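Local atomic coordinates of PaaX domain-containing protein, C-domain protein (Mycobacterium tuberculosis, PDB entry 3KFW), a protein that is of unknown function but, as a member of the PaaX family with a helix-turn-helix-type region, probably acts as a DNA-binding transcriptional regulator. Residues His111-Gly116 / Asp132-Val137. Numbering follows the deposited sequence.
Sequences HHKRFG and DLESDV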
ATOM      1  N   HIS A 111     -15.965  -6.214   5.288  1.00 28.76           N
ATOM      2  CA  HIS A 111     -16.657  -6.010   6.582  1.00 30.01           C
ATOM      3  C   HIS A 111     -17.833  -6.962   6.787  1.00 30.74           C
ATOM      4  O   HIS A 111     -17.960  -7.567   7.869  1.00 31.78           O
ATOM      5  CB  HIS A 111     -17.053  -4.537   6.818  1.00 28.85           C
ATOM      6  CG  HIS A 111     -15.874  -3.625   6.976  1.00 31.63           C
ATOM      7  ND1 HIS A 111     -14.734  -3.994   7.672  1.00 33.48           N
ATOM      8  CD2 HIS A 111     -15.649  -2.362   6.524  1.00 32.98           C
ATOM      9  CE1 HIS A 111     -13.867  -2.996   7.641  1.00 36.71           C
ATOM     10  NE2 HIS A 111     -14.394  -2.000   6.944  1.00 33.37           N
ATOM     11  N   HIS A 112     -18.653  -7.110   5.745  1.00 30.71           N
ATOM     12  CA  HIS A 112     -19.799  -8.012   5.747  1.00 31.17           C
ATOM     13  C   HIS A 112     -19.455  -9.487   6.009  1.00 30.37           C
ATOM     14  O   HIS A 112     -20.218 -10.201   6.641  1.00 31.05           O
ATOM     15  CB  HIS A 112     -20.594  -7.876   4.425  1.00 30.50           C
ATOM     16  CG  HIS A 112     -21.826  -8.736   4.366  1.00 33.36           C
ATOM     17  ND1 HIS A 112     -23.044  -8.334   4.884  1.00 37.41           N
ATOM     18  CD2 HIS A 112     -22.038  -9.968   3.831  1.00 35.40           C
ATOM     19  CE1 HIS A 112     -23.951  -9.278   4.672  1.00 35.65           C
ATOM     20  NE2 HIS A 112     -23.364 -10.282   4.040  1.00 35.42           N
ATOM     21  N   LYS A 113     -18.346  -9.953   5.469  1.00 30.33           N
ATOM     22  CA  LYS A 113     -17.892 -11.324   5.730  1.00 30.38           C
ATOM     23  C   LYS A 113     -16.991 -11.399   6.973  1.00 30.34           C
ATOM     24  O   LYS A 113     -16.358 -12.416   7.219  1.00 30.62           O
ATOM     25  CB  LYS A 113     -17.102 -11.806   4.532  1.00 30.39           C
ATOM     26  CG  LYS A 113     -17.933 -11.950   3.313  1.00 30.27           C
ATOM     27  CD  LYS A 113     -17.056 -12.394   2.168  1.00 32.52           C
ATOM     28  CE  LYS A 113     -17.897 -12.449   0.867  1.00 34.18           C
ATOM     29  NZ  LYS A 113     -18.517 -13.776   0.755  1.00 33.67           N
ATOM     30  N   ARG A 114     -16.877 -10.271   7.697  1.00 30.18           N
ATOM     31  CA  ARG A 114     -16.248 -10.187   9.013  1.00 29.41           C
ATOM     32  C   ARG A 114     -14.770 -10.523   8.986  1.00 28.78           C
ATOM     33  O   ARG A 114     -14.267 -11.257   9.835  1.00 29.02           O
ATOM     34  CB  ARG A 114     -17.063 -10.987  10.035  1.00 29.67           C
ATOM     35  CG  ARG A 114     -18.519 -10.541   9.923  1.00 32.00           C
ATOM     36  CD  ARG A 114     -19.457 -11.341  10.738  1.00 37.10           C
ATOM     37  NE  ARG A 114     -20.649 -10.533  10.925  1.00 38.28           N
ATOM     38  CZ  ARG A 114     -21.864 -11.025  10.855  1.00 41.29           C
ATOM     39  NH1 ARG A 114     -22.015 -12.321  10.588  1.00 41.07           N
ATOM     40  NH2 ARG A 114     -22.920 -10.227  11.012  1.00 41.34           N
ATOM     41  N   PHE A 115     -14.101  -9.975   7.965  1.00 27.94           N
ATOM     42  CA  PHE A 115     -12.648  -9.918   7.879  1.00 27.31           C
ATOM     43  C   PHE A 115     -12.153  -8.622   8.507  1.00 27.42           C
ATOM     44  O   PHE A 115     -12.854  -7.624   8.459  1.00 26.90           O
ATOM     45  CB  PHE A 115     -12.195 -10.027   6.417  1.00 26.60           C
ATOM     46  CG  PHE A 115     -12.246 -11.443   5.886  1.00 23.10           C
ATOM     47  CD1 PHE A 115     -13.459 -12.017   5.498  1.00 20.88           C
ATOM     48  CD2 PHE A 115     -11.101 -12.190   5.768  1.00 17.98           C
ATOM     49  CE1 PHE A 115     -13.515 -13.310   5.029  1.00 18.20           C
ATOM     50  CE2 PHE A 115     -11.157 -13.491   5.291  1.00 16.95           C
ATOM     51  CZ  PHE A 115     -12.358 -14.052   4.944  1.00 16.77           C
ATOM     52  N   GLY A 116     -10.983  -8.669   9.148  1.00 27.24           N
ATOM     53  CA  GLY A 116     -10.326  -7.465   9.657  1.00 27.07           C
ATOM     54  C   GLY A 116      -9.112  -7.128   8.795  1.00 27.26           C
ATOM     55  O   GLY A 116      -8.451  -7.988   8.220  1.00 27.07           O
ATOM     56  N   ASP A 132     -17.196 -18.173   1.615  1.00 45.93           N
ATOM     57  CA  ASP A 132     -17.412 -18.401   0.222  1.00 47.31           C
ATOM     58  C   ASP A 132     -17.112 -17.087  -0.464  1.00 48.11           C
ATOM     59  O   ASP A 132     -17.655 -16.048  -0.086  1.00 48.48           O
ATOM     60  CB  ASP A 132     -18.834 -18.874  -0.049  1.00 47.35           C
ATOM     61  CG  ASP A 132     -18.906 -19.837  -1.225  1.00 48.57           C
ATOM     62  OD1 ASP A 132     -18.351 -19.508  -2.301  1.00 49.76           O
ATOM     63  OD2 ASP A 132     -19.508 -20.929  -1.078  1.00 48.62           O
ATOM     64  N   LEU A 133     -16.219 -17.122  -1.448  1.00 48.65           N
ATOM     65  CA  LEU A 133     -15.878 -15.913  -2.182  1.00 49.32           C
ATOM     66  C   LEU A 133     -17.005 -15.494  -3.129  1.00 49.73           C
ATOM     67  O   LEU A 133     -17.427 -16.293  -3.954  1.00 50.22           O
ATOM     68  CB  LEU A 133     -14.552 -16.104  -2.917  1.00 49.23           C
ATOM     69  CG  LEU A 133     -13.382 -15.632  -2.050  1.00 49.15           C
ATOM     70  CD1 LEU A 133     -12.023 -16.259  -2.480  1.00 48.11           C
ATOM     71  CD2 LEU A 133     -13.369 -14.098  -2.046  1.00 47.03           C
ATOM     72  N   GLU A 134     -17.476 -14.247  -3.011  1.00 50.17           N
ATOM     73  CA  GLU A 134     -18.717 -13.797  -3.675  1.00 50.66           C
ATOM     74  C   GLU A 134     -18.643 -13.657  -5.220  1.00 50.48           C
ATOM     75  O   GLU A 134     -18.941 -12.603  -5.791  1.00 50.41           O
ATOM     76  CB  GLU A 134     -19.357 -12.572  -2.949  1.00 50.75           C
ATOM     77  CG  GLU A 134     -18.672 -11.188  -3.123  1.00 52.48           C
ATOM     78  CD  GLU A 134     -19.561 -10.126  -3.810  1.00 55.10           C
ATOM     79  OE1 GLU A 134     -19.876 -10.268  -5.021  1.00 54.44           O
ATOM     80  OE2 GLU A 134     -19.929  -9.131  -3.132  1.00 56.46           O
ATOM     81  N   SER A 135     -18.257 -14.752  -5.874  1.00 50.32           N
ATOM     82  CA  SER A 135     -18.181 -14.852  -7.338  1.00 50.28           C
ATOM     83  C   SER A 135     -17.044 -13.994  -7.918  1.00 50.24           C
ATOM     84  O   SER A 135     -15.884 -14.085  -7.479  1.00 49.93           O
ATOM     85  CB  SER A 135     -19.545 -14.519  -8.015  1.00 50.34           C
ATOM     86  OG  SER A 135     -20.574 -15.443  -7.680  1.00 49.34           O
ATOM     87  N   ASP A 136     -17.403 -13.191  -8.924  1.00 50.22           N
ATOM     88  CA  ASP A 136     -16.517 -12.219  -9.557  1.00 50.11           C
ATOM     89  C   ASP A 136     -16.120 -11.118  -8.575  1.00 50.00           C
ATOM     90  O   ASP A 136     -15.046 -11.212  -7.985  1.00 49.62           O
ATOM     91  CB  ASP A 136     -17.164 -11.615 -10.819  1.00 50.25           C
ATOM     92  CG  ASP A 136     -16.714 -12.301 -12.118  1.00 49.98           C
ATOM     93  OD1 ASP A 136     -16.957 -11.706 -13.191  1.00 49.38           O
ATOM     94  OD2 ASP A 136     -16.131 -13.411 -12.079  1.00 48.88           O
ATOM     95  N   VAL A 137     -16.976 -10.099  -8.385  1.00 49.63           N
ATOM     96  CA  VAL A 137     -16.637  -8.925  -7.535  1.00 49.45           C
ATOM     97  C   VAL A 137     -15.383  -9.148  -6.646  1.00 49.03           C
ATOM     98  O   VAL A 137     -14.397  -8.440  -6.837  1.00 49.68           O
ATOM     99  CB  VAL A 137     -17.846  -8.362  -6.727  1.00 49.06           C
TER
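Lys-113 reaches from the end of one helix to the loop at Asp-132 and makes every close contact from its segment, through NZ and CE. NZ donates a hydrogen bond to the backbone O of Asp-132 at 2.6 Å, meeting the carbonyl almost head-on, with a C=O...N angle of 173°. The lysine chain runs out straight through CD and CE, CG lying anti to the carbonyl carbon (chi1 -66°), and bends only at the last torsion, chi4 -88°, which swings NZ onto the oxygen. Just behind it, CE rests 3.7 Å from Asp-132 O.

Glu-134 adds a looser aliphatic touch. Its CB lies 4.1 Å from Lys-113 CE, and the two side chains cross at about a right angle. The carboxylate does not pair with the lysine: OE2 stays 6.2 Å from Lys-113 NZ, and OD1 of Asp-132 is similarly remote at 6.5 Å. The two acids could still favour the ammonium group through longer-range electrostatics, but the direct grip is on the main chain.

Both segments turn close to the contact. An inverse gamma turn centred on Glu-134 follows directly after Asp-132, whereas Lys-113 is where the helix gives way to a Schellman motif: Arg-114, at positive phi, is the C-prime residue, its N bonds to His-111 O, and Phe-115 N bonds back to a carbonyl of the helix. The Phe-115 ring presents its edge to Lys-113 CB and packs on His-89 and Leu-91 of strand 88-93, which Leu-133 also touches. This surface contact within the Cas2-like central region ties the C-terminal end of helix 100-112 to the loop connecting strand 122-126 with strand 141-147; that strand and 116-119, which follows the helix, are the outermost strands of the antiparallel sheet within this chain.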